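Local coordinates for protein sgbp-b (Bacteroides uniformis, PDB 7K44) that probably binds xyloglucan at the bacterial cell surface, as a surface glycan-binding protein of a xyloglucan utilization locus in a human gut commensal, at residues Asn209-Tyr214 against Ala265-Asp270; Gly218-Gly223 against Leu261-Val266; Ala272-Asp277 against Thr345-Phe350; Ser281-Gln286 against Phe380-Ile385. All coordinates share one frame; numbering follows the deposited sequence.

Contact 1. Residues Asn209-Tyr214 against Ala265-Asp270; sequences NIVLNY and AVWGID. With CA (calcium ion), chain B.
Val211 fills the tight part of this contact, its two methyls spread over the run from Ala265 to Ile269. CG1 stands beside the backbone N (chi1 -56°) and reaches Trp267 CE3 at 3.9 Å and, at the same 3.9 Å, Ile269 CD1; CG2 comes over one face of the indole, near its rim, with the methyl of Ala265 on the ring as well. One straight backbone bond fixes the pairing: Val266 N gives its hydrogen to Val211 O at 2.8 Å (171° at the hydrogen), in the carbonyl plane and on a lone pair. Farther along, Ile269 CD1 lies 3.5 Å from Asn209 O. Residues 210-212 form a short strand with a classic beta bulge, Val211 and Leu212 both facing Phe380 of the neighbouring strand 371-384, and the chain turns a corner at Val211. Beyond it, Asn213 O binds the calcium ion at 2.4 Å; Asp215, Asp241, Lys243 and Asp378 complete the protein ligands. The looser side begins at the exposed Val266, where a water lies 2.9 Å from Ile210 O and 2.8 Å from Val266 O, bridging two carbonyl oxygens, both acceptors. Trp267 NE1 turns away to Asp356 O, and Asn209 ND2 to Val382 O.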
loop_
_atom_site.group_PDB
_atom_site.type_symbol
_atom_site.label_atom_id
_atom_site.label_comp_id
_atom_site.label_asym_id
_atom_site.label_seq_id
_atom_site.Cartn_x
_atom_site.Cartn_y
_atom_site.Cartn_z
ATOM N N ASN A 209 -3.844 -19.146 -3.048
ATOM C CA ASN A 209 -5.136 -18.858 -2.446
ATOM C C ASN A 209 -6.150 -18.310 -3.440
ATOM O O ASN A 209 -7.267 -17.969 -3.041
ATOM C CB ASN A 209 -4.967 -17.878 -1.285
ATOM C CG ASN A 209 -4.146 -18.461 -0.157
ATOM O OD1 ASN A 209 -2.969 -18.796 -0.344
ATOM N ND2 ASN A 209 -4.754 -18.587 1.017
ATOM N N ILE A 210 -5.796 -18.254 -4.727
ATOM C CA ILE A 210 -6.701 -17.768 -5.763
ATOM C C ILE A 210 -7.820 -18.776 -5.987
ATOM O O ILE A 210 -7.568 -19.981 -6.148
ATOM C CB ILE A 210 -5.914 -17.523 -7.061
ATOM C CG1 ILE A 210 -5.052 -16.269 -6.939
ATOM C CG2 ILE A 210 -6.856 -17.403 -8.262
ATOM C CD1 ILE A 210 -5.853 -14.965 -7.030
ATOM N N VAL A 211 -9.065 -18.285 -5.986
ATOM C CA VAL A 211 -10.241 -19.104 -6.279
ATOM C C VAL A 211 -10.866 -18.778 -7.629
ATOM O O VAL A 211 -11.691 -19.570 -8.126
ATOM C CB VAL A 211 -11.296 -19.032 -5.155
ATOM C CG1 VAL A 211 -10.672 -19.433 -3.829
ATOM C CG2 VAL A 211 -11.909 -17.630 -5.067
ATOM N N LEU A 212 -10.510 -17.649 -8.234
ATOM C CA LEU A 212 -11.052 -17.268 -9.538
ATOM C C LEU A 212 -10.118 -16.244 -10.154
ATOM O O LEU A 212 -9.909 -15.168 -9.582
ATOM C CB LEU A 212 -12.447 -16.669 -9.390
ATOM C CG LEU A 212 -13.037 -16.055 -10.666
ATOM C CD1 LEU A 212 -13.260 -17.119 -11.759
ATOM C CD2 LEU A 212 -14.346 -15.349 -10.391
ATOM N N ASN A 213 -9.566 -16.565 -11.325
ATOM C CA ASN A 213 -8.727 -15.602 -12.027
ATOM C C ASN A 213 -9.036 -15.481 -13.508
ATOM O O ASN A 213 -8.321 -14.762 -14.209
ATOM C CB ASN A 213 -7.220 -15.850 -11.799
ATOM C CG ASN A 213 -6.723 -17.127 -12.436
ATOM O OD1 ASN A 213 -7.435 -17.783 -13.201
ATOM N ND2 ASN A 213 -5.490 -17.491 -12.113
ATOM N N TYR A 214 -10.064 -16.161 -14.003
ATOM C CA TYR A 214 -10.493 -16.084 -15.398
ATOM C C TYR A 214 -9.462 -16.623 -16.371
ATOM O O TYR A 214 -9.615 -16.444 -17.592
ATOM C CB TYR A 214 -10.911 -14.673 -15.792
ATOM C CG TYR A 214 -12.050 -14.133 -14.955
ATOM C CD1 TYR A 214 -13.281 -14.778 -14.935
ATOM C CD2 TYR A 214 -11.897 -12.976 -14.214
ATOM C CE1 TYR A 214 -14.339 -14.287 -14.184
ATOM C CE2 TYR A 214 -12.939 -12.461 -13.459
ATOM C CZ TYR A 214 -14.160 -13.119 -13.455
ATOM O OH TYR A 214 -15.227 -12.640 -12.741
ATOM N N ALA A 265 -16.149 -20.635 -9.004
ATOM C CA ALA A 265 -14.856 -20.519 -8.350
ATOM C C ALA A 265 -14.356 -21.901 -7.946
ATOM O O ALA A 265 -15.125 -22.870 -7.883
ATOM C CB ALA A 265 -14.960 -19.611 -7.117
ATOM N N VAL A 266 -13.053 -21.993 -7.700
ATOM C CA VAL A 266 -12.408 -23.233 -7.283
ATOM C C VAL A 266 -11.969 -23.037 -5.840
ATOM O O VAL A 266 -10.979 -22.350 -5.566
ATOM C CB VAL A 266 -11.229 -23.597 -8.185
ATOM C CG1 VAL A 266 -10.537 -24.850 -7.663
ATOM C CG2 VAL A 266 -11.705 -23.789 -9.601
ATOM N N TRP A 267 -12.687 -23.650 -4.908
ATOM C CA TRP A 267 -12.472 -23.361 -3.496
ATOM C C TRP A 267 -11.472 -24.294 -2.824
ATOM O O TRP A 267 -11.162 -24.095 -1.644
ATOM C CB TRP A 267 -13.805 -23.367 -2.742
ATOM C CG TRP A 267 -14.819 -22.419 -3.325
ATOM C CD1 TRP A 267 -15.823 -22.730 -4.200
ATOM C CD2 TRP A 267 -14.909 -21.006 -3.090
ATOM N NE1 TRP A 267 -16.531 -21.598 -4.524
ATOM C CE2 TRP A 267 -16.001 -20.528 -3.847
ATOM C CE3 TRP A 267 -14.170 -20.100 -2.320
ATOM C CZ2 TRP A 267 -16.380 -19.192 -3.847
ATOM C CZ3 TRP A 267 -14.547 -18.762 -2.313
ATOM C CH2 TRP A 267 -15.645 -18.321 -3.083
ATOM N N GLY A 268 -10.935 -25.276 -3.539
ATOM C CA GLY A 268 -10.060 -26.258 -2.927
ATOM C C GLY A 268 -8.623 -25.810 -2.750
ATOM O O GLY A 268 -7.706 -26.410 -3.320
ATOM N N ILE A 269 -8.411 -24.761 -1.956
ATOM C CA ILE A 269 -7.066 -24.247 -1.733
ATOM C C ILE A 269 -6.223 -25.285 -0.998
ATOM O O ILE A 269 -6.688 -25.940 -0.056
ATOM C CB ILE A 269 -7.149 -22.924 -0.952
ATOM C CG1 ILE A 269 -7.797 -21.830 -1.813
ATOM C CG2 ILE A 269 -5.763 -22.476 -0.475
ATOM C CD1 ILE A 269 -8.265 -20.621 -1.022
ATOM N N ASP A 270 -4.980 -25.453 -1.447
ATOM C CA ASP A 270 -4.013 -26.328 -0.786
ATOM C C ASP A 270 -3.965 -26.023 0.706
ATOM O O ASP A 270 -3.811 -24.868 1.108
ATOM C CB ASP A 270 -2.642 -26.066 -1.428
ATOM C CG ASP A 270 -1.526 -26.933 -0.860
ATOM O OD1 ASP A 270 -1.724 -27.634 0.155
ATOM O OD2 ASP A 270 -0.423 -26.903 -1.455
HETATM CA CA CA B . -6.773 -12.963 -14.742
HETATM O O HOH W 1 -8.239 -22.770 -5.468
HETATM O O HOH W 2 -5.195 -13.649 -13.057
#

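Contact 2. Residues Gly218-Gly223 against Leu261-Val266; sequences GWFSWG and LQNGAV
Leu261, well along strand 255-264, sets CD2 3.8 Å from Phe220 CE1, the two side chains crossing at about a right angle. Gln262 follows with its aliphatic part against an indole face: CG sits over the centre of the Trp222 six-membered ring, 3.6 Å from its centroid, and the chain bends at chi2 (-79°) so that it runs alongside the ring. Its amide end is held by Gln361, through OE1. Gln262 O is gripped twice, by Ser221 N at 2.8 Å and Trp222 N at 3.1 Å. This is a classic beta bulge in an antiparallel pair, with strand 219-222 at the border of a five-stranded sheet. Asn263 OD1 meets the edge of the Phe220 ring at CD1, 3.6 Å away, and also bonds Tyr214 OH; an alanine in place of Phe220 would probably open a gap beside Leu261 CD2 and leave Tyr245 without its stacking partner. Gly264 N donates to Trp219 O at 2.8 Å and Trp219 N to Gly264 O at 2.9 Å. The CA of Gly264 lies over the Trp219 six-membered ring, 3.7 Å from the centroid, where a side chain would clash. Past Ala265, Val266 CG2 approaches Gly218 N.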
loop_
_atom_site.group_PDB
_atom_site.type_symbol
_atom_site.label_atom_id
_atom_site.label_comp_id
_atom_site.label_asym_id
_atom_site.label_seq_id
_atom_site.Cartn_x
_atom_site.Cartn_y
_atom_site.Cartn_z
ATOM N N GLY A 218 -11.071 -21.296 -12.105
ATOM C CA GLY A 218 -12.447 -20.858 -12.175
ATOM C C GLY A 218 -12.876 -20.463 -13.570
ATOM O O GLY A 218 -12.137 -20.573 -14.555
ATOM N N TRP A 219 -14.112 -19.987 -13.653
ATOM C CA TRP A 219 -14.680 -19.659 -14.953
ATOM C C TRP A 219 -15.820 -18.659 -14.801
ATOM O O TRP A 219 -16.495 -18.605 -13.772
ATOM C CB TRP A 219 -15.171 -20.931 -15.665
ATOM C CG TRP A 219 -16.341 -21.624 -14.986
ATOM C CD1 TRP A 219 -17.671 -21.431 -15.236
ATOM C CD2 TRP A 219 -16.273 -22.602 -13.939
ATOM N NE1 TRP A 219 -18.434 -22.234 -14.416
ATOM C CE2 TRP A 219 -17.597 -22.958 -13.609
ATOM C CE3 TRP A 219 -15.219 -23.212 -13.253
ATOM C CZ2 TRP A 219 -17.894 -23.890 -12.616
ATOM C CZ3 TRP A 219 -15.519 -24.139 -12.263
ATOM C CH2 TRP A 219 -16.842 -24.463 -11.953
ATOM N N PHE A 220 -16.041 -17.884 -15.854
ATOM C CA PHE A 220 -17.234 -17.059 -15.965
ATOM C C PHE A 220 -18.422 -17.920 -16.391
ATOM O O PHE A 220 -18.306 -18.780 -17.276
ATOM C CB PHE A 220 -16.981 -15.947 -16.992
ATOM C CG PHE A 220 -18.131 -14.996 -17.167
ATOM C CD1 PHE A 220 -18.422 -14.059 -16.194
ATOM C CD2 PHE A 220 -18.910 -15.006 -18.315
ATOM C CE1 PHE A 220 -19.476 -13.174 -16.342
ATOM C CE2 PHE A 220 -19.957 -14.112 -18.457
ATOM C CZ PHE A 220 -20.236 -13.193 -17.470
ATOM N N SER A 221 -19.574 -17.695 -15.763
ATOM C CA SER A 221 -20.792 -18.428 -16.077
ATOM C C SER A 221 -21.776 -17.586 -16.873
ATOM O O SER A 221 -22.197 -17.983 -17.969
ATOM C CB SER A 221 -21.450 -18.939 -14.784
ATOM O OG SER A 221 -22.537 -19.797 -15.097
ATOM N N TRP A 222 -22.141 -16.417 -16.373
ATOM C CA TRP A 222 -23.038 -15.519 -17.084
ATOM C C TRP A 222 -23.045 -14.172 -16.383
ATOM O O TRP A 222 -22.576 -14.028 -15.247
ATOM C CB TRP A 222 -24.477 -16.063 -17.168
ATOM C CG TRP A 222 -25.159 -16.318 -15.840
ATOM C CD1 TRP A 222 -25.021 -17.418 -15.041
ATOM C CD2 TRP A 222 -26.141 -15.491 -15.209
ATOM N NE1 TRP A 222 -25.842 -17.314 -13.941
ATOM C CE2 TRP A 222 -26.525 -16.130 -14.017
ATOM C CE3 TRP A 222 -26.692 -14.241 -15.514
ATOM C CZ2 TRP A 222 -27.445 -15.567 -13.131
ATOM C CZ3 TRP A 222 -27.607 -13.688 -14.645
ATOM C CH2 TRP A 222 -27.976 -14.347 -13.467
ATOM N N GLY A 223 -23.617 -13.191 -17.062
ATOM C CA GLY A 223 -23.832 -11.907 -16.437
ATOM C C GLY A 223 -24.123 -10.770 -17.383
ATOM O O GLY A 223 -23.507 -10.649 -18.449
ATOM N N LEU A 261 -21.507 -10.452 -12.503
ATOM C CA LEU A 261 -20.474 -11.437 -12.792
ATOM C C LEU A 261 -20.858 -12.666 -11.983
ATOM O O LEU A 261 -20.720 -12.680 -10.752
ATOM C CB LEU A 261 -19.087 -10.958 -12.380
ATOM C CG LEU A 261 -18.526 -9.734 -13.080
ATOM C CD1 LEU A 261 -17.124 -9.423 -12.523
ATOM C CD2 LEU A 261 -18.469 -9.959 -14.580
ATOM N N GLN A 262 -21.402 -13.685 -12.646
ATOM C CA GLN A 262 -21.773 -14.932 -11.988
ATOM C C GLN A 262 -20.725 -15.933 -12.436
ATOM O O GLN A 262 -20.614 -16.223 -13.628
ATOM C CB GLN A 262 -23.181 -15.381 -12.383
ATOM C CG GLN A 262 -24.216 -14.266 -12.256
ATOM C CD GLN A 262 -24.694 -14.023 -10.830
ATOM O OE1 GLN A 262 -24.822 -12.880 -10.418
ATOM N NE2 GLN A 262 -24.959 -15.088 -10.082
ATOM N N ASN A 263 -19.936 -16.428 -11.496
ATOM C CA ASN A 263 -18.720 -17.158 -11.805
ATOM C C ASN A 263 -18.700 -18.480 -11.062
ATOM O O ASN A 263 -19.250 -18.602 -9.964
ATOM C CB ASN A 263 -17.472 -16.376 -11.303
ATOM C CG ASN A 263 -17.495 -14.901 -11.678
ATOM O OD1 ASN A 263 -17.173 -14.521 -12.807
ATOM N ND2 ASN A 263 -17.860 -14.051 -10.713
ATOM N N GLY A 264 -18.028 -19.469 -11.651
ATOM C CA GLY A 264 -17.664 -20.655 -10.910
ATOM C C GLY A 264 -16.273 -20.486 -10.319
ATOM O O GLY A 264 -15.310 -20.200 -11.034
ATOM N N ALA A 265 -16.149 -20.635 -9.004
ATOM C CA ALA A 265 -14.856 -20.519 -8.350
ATOM C C ALA A 265 -14.356 -21.901 -7.946
ATOM O O ALA A 265 -15.125 -22.870 -7.883
ATOM C CB ALA A 265 -14.960 -19.611 -7.117
ATOM N N VAL A 266 -13.053 -21.993 -7.700
ATOM C CA VAL A 266 -12.408 -23.233 -7.283
ATOM C C VAL A 266 -11.969 -23.037 -5.840
ATOM O O VAL A 266 -10.979 -22.350 -5.566
ATOM C CB VAL A 266 -11.229 -23.597 -8.185
ATOM C CG1 VAL A 266 -10.537 -24.850 -7.663
ATOM C CG2 VAL A 266 -11.705 -23.789 -9.601
#

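Contact 3. Residues Ala272-Asp277 against Thr345-Phe350; sequences AFLPTD and TTWGEF
Thr276 and Gly348 bring the two backbones closest, their CA atoms 4.6 Å apart where the irregular loop 272-277 passes the first turn of helix 347-352. Gly348 N donates to Thr276 O at 2.8 Å, in the carbonyl plane but bent, 139° at the hydrogen. Thr276 CG2 lies 3.6 Å from Gly348 CA, too close for a side chain there. The main side-chain meeting is between Leu274 and Trp347, which cross at about a right angle. Leu274 CD2 comes over one face of the indole, 3.8 Å from the centroid of the five-membered ring; with CG anti to the backbone N (chi1 -177°), the branch reaches across to NE1 and CE2. The indole N-H is used in the ring plane: Trp347 NE1 donates to a water at 3.0 Å, which in turn donates to Leu274 O at 2.7 Å. A second water bonds Thr346 OG1 and only weakly Thr276 O. Leu274 and Trp347 both continue inward onto Leu283 and Val382 of the adjoining strands. Thr346 OG1 accepts from Glu349 N at 3.3 Å, and with this capping bond Thr346 serves as the N-cap of the short helix, which packs beside the loop at one end of the beta-rich domain.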
loop_
_atom_site.group_PDB
_atom_site.type_symbol
_atom_site.label_atom_id
_atom_site.label_comp_id
_atom_site.label_asym_id
_atom_site.label_seq_id
_atom_site.Cartn_x
_atom_site.Cartn_y
_atom_site.Cartn_z
ATOM N N ALA A 272 -1.727 -26.484 2.820
ATOM C CA ALA A 272 -0.477 -25.894 3.286
ATOM C C ALA A 272 -0.521 -24.376 3.255
ATOM O O ALA A 272 0.300 -23.725 3.912
ATOM C CB ALA A 272 0.702 -26.407 2.461
ATOM N N PHE A 273 -1.462 -23.801 2.510
ATOM C CA PHE A 273 -1.598 -22.361 2.404
ATOM C C PHE A 273 -2.871 -21.828 3.036
ATOM O O PHE A 273 -3.014 -20.608 3.166
ATOM C CB PHE A 273 -1.504 -21.940 0.931
ATOM C CG PHE A 273 -0.175 -22.264 0.319
ATOM C CD1 PHE A 273 0.859 -21.345 0.370
ATOM C CD2 PHE A 273 0.057 -23.504 -0.263
ATOM C CE1 PHE A 273 2.094 -21.642 -0.173
ATOM C CE2 PHE A 273 1.295 -23.808 -0.799
ATOM C CZ PHE A 273 2.314 -22.870 -0.757
ATOM N N LEU A 274 -3.787 -22.702 3.445
ATOM C CA LEU A 274 -4.966 -22.293 4.192
ATOM C C LEU A 274 -5.477 -23.502 4.962
ATOM O O LEU A 274 -6.153 -24.360 4.386
ATOM C CB LEU A 274 -6.035 -21.757 3.237
ATOM C CG LEU A 274 -7.328 -21.212 3.844
ATOM C CD1 LEU A 274 -7.061 -20.447 5.126
ATOM C CD2 LEU A 274 -8.047 -20.331 2.838
ATOM N N PRO A 275 -5.166 -23.616 6.252
ATOM C CA PRO A 275 -5.569 -24.814 6.998
ATOM C C PRO A 275 -7.081 -24.985 7.042
ATOM O O PRO A 275 -7.845 -24.018 7.124
ATOM C CB PRO A 275 -5.000 -24.568 8.398
ATOM C CG PRO A 275 -3.851 -23.634 8.160
ATOM C CD PRO A 275 -4.296 -22.734 7.048
ATOM N N THR A 276 -7.501 -26.248 7.013
ATOM C CA THR A 276 -8.921 -26.570 6.967
ATOM C C THR A 276 -9.682 -25.978 8.151
ATOM O O THR A 276 -10.812 -25.502 7.995
ATOM C CB THR A 276 -9.086 -28.087 6.914
ATOM O OG1 THR A 276 -8.312 -28.599 5.824
ATOM C CG2 THR A 276 -10.537 -28.458 6.702
ATOM N N ASP A 277 -9.085 -25.976 9.338
ATOM C CA ASP A 277 -9.819 -25.533 10.516
ATOM C C ASP A 277 -9.771 -24.023 10.741
ATOM O O ASP A 277 -10.197 -23.560 11.803
ATOM C CB ASP A 277 -9.370 -26.298 11.770
ATOM C CG ASP A 277 -7.911 -26.061 12.120
ATOM O OD1 ASP A 277 -7.228 -25.286 11.410
ATOM O OD2 ASP A 277 -7.442 -26.656 13.114
ATOM N N THR A 345 -18.600 -21.531 10.241
ATOM C CA THR A 345 -17.626 -20.980 11.178
ATOM C C THR A 345 -16.185 -21.348 10.865
ATOM O O THR A 345 -15.275 -20.680 11.372
ATOM C CB THR A 345 -17.927 -21.412 12.624
ATOM O OG1 THR A 345 -18.003 -22.842 12.702
ATOM C CG2 THR A 345 -19.231 -20.799 13.104
ATOM N N THR A 346 -15.945 -22.402 10.093
ATOM C CA THR A 346 -14.599 -22.766 9.690
ATOM C C THR A 346 -14.528 -22.837 8.176
ATOM O O THR A 346 -15.533 -23.069 7.497
ATOM C CB THR A 346 -14.116 -24.094 10.278
ATOM O OG1 THR A 346 -14.873 -25.173 9.724
ATOM C CG2 THR A 346 -14.242 -24.091 11.804
ATOM N N TRP A 347 -13.318 -22.621 7.665
ATOM C CA TRP A 347 -13.084 -22.683 6.225
ATOM C C TRP A 347 -13.496 -24.041 5.668
ATOM O O TRP A 347 -14.189 -24.127 4.642
ATOM C CB TRP A 347 -11.603 -22.399 5.971
ATOM C CG TRP A 347 -11.146 -22.665 4.578
ATOM C CD1 TRP A 347 -10.208 -23.569 4.193
ATOM C CD2 TRP A 347 -11.597 -22.016 3.384
ATOM N NE1 TRP A 347 -10.044 -23.532 2.837
ATOM C CE2 TRP A 347 -10.891 -22.590 2.315
ATOM C CE3 TRP A 347 -12.531 -21.009 3.120
ATOM C CZ2 TRP A 347 -11.085 -22.194 0.993
ATOM C CZ3 TRP A 347 -12.728 -20.619 1.812
ATOM C CH2 TRP A 347 -12.013 -21.212 0.762
ATOM N N GLY A 348 -13.112 -25.120 6.357
ATOM C CA GLY A 348 -13.437 -26.452 5.873
ATOM C C GLY A 348 -14.928 -26.693 5.760
ATOM O O GLY A 348 -15.394 -27.334 4.813
ATOM N N GLU A 349 -15.697 -26.193 6.729
ATOM C CA GLU A 349 -17.144 -26.343 6.638
ATOM C C GLU A 349 -17.705 -25.565 5.452
ATOM O O GLU A 349 -18.607 -26.056 4.761
ATOM C CB GLU A 349 -17.820 -25.974 7.961
ATOM C CG GLU A 349 -17.418 -26.872 9.147
ATOM C CD GLU A 349 -17.913 -28.316 9.029
ATOM O OE1 GLU A 349 -18.812 -28.696 9.806
ATOM O OE2 GLU A 349 -17.394 -29.078 8.182
ATOM N N PHE A 350 -17.172 -24.371 5.173
ATOM C CA PHE A 350 -17.611 -23.659 3.974
ATOM C C PHE A 350 -17.249 -24.422 2.706
ATOM O O PHE A 350 -18.026 -24.446 1.743
ATOM C CB PHE A 350 -17.018 -22.248 3.921
ATOM C CG PHE A 350 -17.261 -21.562 2.606
ATOM C CD1 PHE A 350 -18.522 -21.075 2.289
ATOM C CD2 PHE A 350 -16.233 -21.423 1.685
ATOM C CE1 PHE A 350 -18.767 -20.450 1.083
ATOM C CE2 PHE A 350 -16.465 -20.801 0.455
ATOM C CZ PHE A 350 -17.737 -20.306 0.158
HETATM O O HOH W 3 -7.681 -25.229 2.298
HETATM O O HOH W 4 -13.375 -27.474 9.243
#

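Contact 4. Residues Ser281-Gln286 against Phe380-Ile385; sequences SELALQ and FRVVKI
Gln286 OE1 is gripped by the guanidinium of Arg381: NE donates at 2.9 Å, in the amide's carbonyl plane and on a lone pair, while NH1 adds a weak bond at 3.3 Å. The amide and guanidinium planes stand 79° apart, so the two groups meet crosswise rather than stacked. Gln286 is extended, with CG anti to the backbone N (chi1 -179°), whereas Arg381 bends at chi2 (-98°) to lay its NE beside the amide. Gln286 NE2 passes on to Ser335 OG, and Arg381 NH2 to Glu288 in a salt bridge. A methionine in place of Arg381 would probably leave Gln286 OE1 without its donors and the carboxylate of Glu288 without its mate. Val383 CG2 lies 3.8 Å from Gln286 NE2, and Ile385 CG1 touches Ala284 CB at 3.9 Å. The face of Leu285 and Val382 is apolar: Leu285 CD1 comes 4.3 Å from Val382 CG2; the end of Leu283 also reaches Val382, CD1 to CG1 at 4.2 Å. Backbone bonds join Gln286 with Arg381 and Ala284 with Val383 in both directions, and Ile385 N donates to Glu282 O. This is regular antiparallel pairing of strands 283-291 and 371-384 within a curled sheet of the xyloglucan-binding domain family.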
loop_
_atom_site.group_PDB
_atom_site.type_symbol
_atom_site.label_atom_id
_atom_site.label_comp_id
_atom_site.label_asym_id
_atom_site.label_seq_id
_atom_site.Cartn_x
_atom_site.Cartn_y
_atom_site.Cartn_z
ATOM N N SER A 281 -14.013 -16.175 10.518
ATOM C CA SER A 281 -13.847 -14.835 11.071
ATOM C C SER A 281 -12.452 -14.270 10.842
ATOM O O SER A 281 -12.256 -13.062 10.991
ATOM C CB SER A 281 -14.106 -14.880 12.584
ATOM O OG SER A 281 -13.093 -15.642 13.221
ATOM N N GLU A 282 -11.471 -15.111 10.510
ATOM C CA GLU A 282 -10.104 -14.664 10.289
ATOM C C GLU A 282 -9.762 -14.538 8.809
ATOM O O GLU A 282 -8.605 -14.276 8.471
ATOM C CB GLU A 282 -9.122 -15.597 11.003
ATOM C CG GLU A 282 -9.382 -15.664 12.518
ATOM C CD GLU A 282 -8.474 -16.637 13.265
ATOM O OE1 GLU A 282 -7.654 -17.329 12.623
ATOM O OE2 GLU A 282 -8.584 -16.703 14.509
ATOM N N LEU A 283 -10.742 -14.700 7.923
ATOM C CA LEU A 283 -10.473 -14.759 6.493
ATOM C C LEU A 283 -11.213 -13.648 5.763
ATOM O O LEU A 283 -12.237 -13.146 6.227
ATOM C CB LEU A 283 -10.924 -16.107 5.922
ATOM C CG LEU A 283 -10.134 -17.331 6.388
ATOM C CD1 LEU A 283 -10.845 -18.618 5.958
ATOM C CD2 LEU A 283 -8.704 -17.297 5.891
ATOM N N ALA A 284 -10.698 -13.289 4.577
ATOM C CA ALA A 284 -11.341 -12.311 3.715
ATOM C C ALA A 284 -11.395 -12.851 2.293
ATOM O O ALA A 284 -10.494 -13.575 1.857
ATOM C CB ALA A 284 -10.596 -10.968 3.677
ATOM N N LEU A 285 -12.470 -12.503 1.589
ATOM C CA LEU A 285 -12.487 -12.591 0.133
ATOM C C LEU A 285 -11.858 -11.317 -0.409
ATOM O O LEU A 285 -12.326 -10.212 -0.116
ATOM C CB LEU A 285 -13.905 -12.749 -0.406
ATOM C CG LEU A 285 -13.966 -12.804 -1.940
ATOM C CD1 LEU A 285 -13.442 -14.139 -2.410
ATOM C CD2 LEU A 285 -15.394 -12.591 -2.412
ATOM N N GLN A 286 -10.786 -11.463 -1.189
ATOM C CA GLN A 286 -9.965 -10.331 -1.578
ATOM C C GLN A 286 -9.796 -10.385 -3.086
ATOM O O GLN A 286 -9.688 -11.473 -3.662
ATOM C CB GLN A 286 -8.617 -10.449 -0.866
ATOM C CG GLN A 286 -7.628 -9.348 -1.118
ATOM C CD GLN A 286 -6.368 -9.562 -0.301
ATOM O OE1 GLN A 286 -5.409 -10.195 -0.750
ATOM N NE2 GLN A 286 -6.372 -9.044 0.925
ATOM N N PHE A 380 -9.568 -13.149 -7.539
ATOM C CA PHE A 380 -10.258 -13.380 -6.276
ATOM C C PHE A 380 -9.506 -14.448 -5.486
ATOM O O PHE A 380 -9.204 -15.526 -6.008
ATOM C CB PHE A 380 -11.702 -13.821 -6.520
ATOM C CG PHE A 380 -12.557 -12.785 -7.193
ATOM C CD1 PHE A 380 -12.539 -12.637 -8.572
ATOM C CD2 PHE A 380 -13.390 -11.973 -6.449
ATOM C CE1 PHE A 380 -13.338 -11.686 -9.208
ATOM C CE2 PHE A 380 -14.193 -11.014 -7.067
ATOM C CZ PHE A 380 -14.161 -10.866 -8.444
ATOM N N ARG A 381 -9.194 -14.142 -4.227
ATOM C CA ARG A 381 -8.467 -15.055 -3.356
ATOM C C ARG A 381 -9.092 -15.024 -1.971
ATOM O O ARG A 381 -9.735 -14.045 -1.590
ATOM C CB ARG A 381 -6.966 -14.727 -3.267
ATOM C CG ARG A 381 -6.626 -13.321 -2.767
ATOM C CD ARG A 381 -6.336 -12.361 -3.903
ATOM N NE ARG A 381 -5.749 -11.093 -3.450
ATOM C CZ ARG A 381 -5.639 -10.018 -4.223
ATOM N NH1 ARG A 381 -5.092 -8.892 -3.740
ATOM N NH2 ARG A 381 -6.058 -10.064 -5.494
ATOM N N VAL A 382 -8.931 -16.122 -1.232
ATOM C CA VAL A 382 -9.350 -16.197 0.169
ATOM C C VAL A 382 -8.088 -16.249 1.016
ATOM O O VAL A 382 -7.281 -17.179 0.875
ATOM C CB VAL A 382 -10.245 -17.416 0.446
ATOM C CG1 VAL A 382 -10.604 -17.441 1.936
ATOM C CG2 VAL A 382 -11.498 -17.387 -0.417
ATOM N N VAL A 383 -7.920 -15.256 1.902
ATOM C CA VAL A 383 -6.672 -15.064 2.633
ATOM C C VAL A 383 -6.966 -14.663 4.072
ATOM O O VAL A 383 -8.032 -14.145 4.395
ATOM C CB VAL A 383 -5.775 -13.988 1.979
ATOM C CG1 VAL A 383 -5.255 -14.450 0.620
ATOM C CG2 VAL A 383 -6.517 -12.672 1.872
ATOM N N LYS A 384 -5.965 -14.859 4.930
ATOM C CA LYS A 384 -6.092 -14.432 6.314
ATOM C C LYS A 384 -6.026 -12.914 6.406
ATOM O O LYS A 384 -5.275 -12.258 5.674
ATOM C CB LYS A 384 -4.975 -15.059 7.145
ATOM C CG LYS A 384 -5.233 -16.523 7.437
ATOM C CD LYS A 384 -4.191 -17.158 8.340
ATOM C CE LYS A 384 -4.604 -18.588 8.683
ATOM N NZ LYS A 384 -3.503 -19.375 9.314
ATOM N N ILE A 385 -6.834 -12.359 7.301
ATOM C CA ILE A 385 -6.754 -10.946 7.647
ATOM C C ILE A 385 -5.600 -10.746 8.631
ATOM O O ILE A 385 -4.779 -9.844 8.469
ATOM C CB ILE A 385 -8.079 -10.443 8.253
ATOM C CG1 ILE A 385 -9.263 -10.751 7.330
ATOM C CG2 ILE A 385 -7.993 -8.952 8.558
ATOM C CD1 ILE A 385 -10.601 -10.757 8.055
#

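In the fold
All four contacts lie in the C-terminal glycan-binding region. Contact 1 is the buried one; contacts 2, 3 and 4 each mix buried and exposed residues. Contacts 1 and 4 share a sheet, since strand 210-212 bonds to strand 371-384 through Phe380, whereas contact 2 belongs to the five-stranded sheet and meets contact 1 at Ala265 and Val266 and through Tyr214 and Asn263. Contact 3 packs against contact 4 through Leu274, Trp347, Leu283 and Val382. Antiparallel strand pairing dominates contacts 2 and 4, bulged and with tryptophan faces in the first, regular and with a buried arginine-glutamine pair in the second; contacts 1 and 3 rely on single backbone bonds, apolar packing and bridging waters.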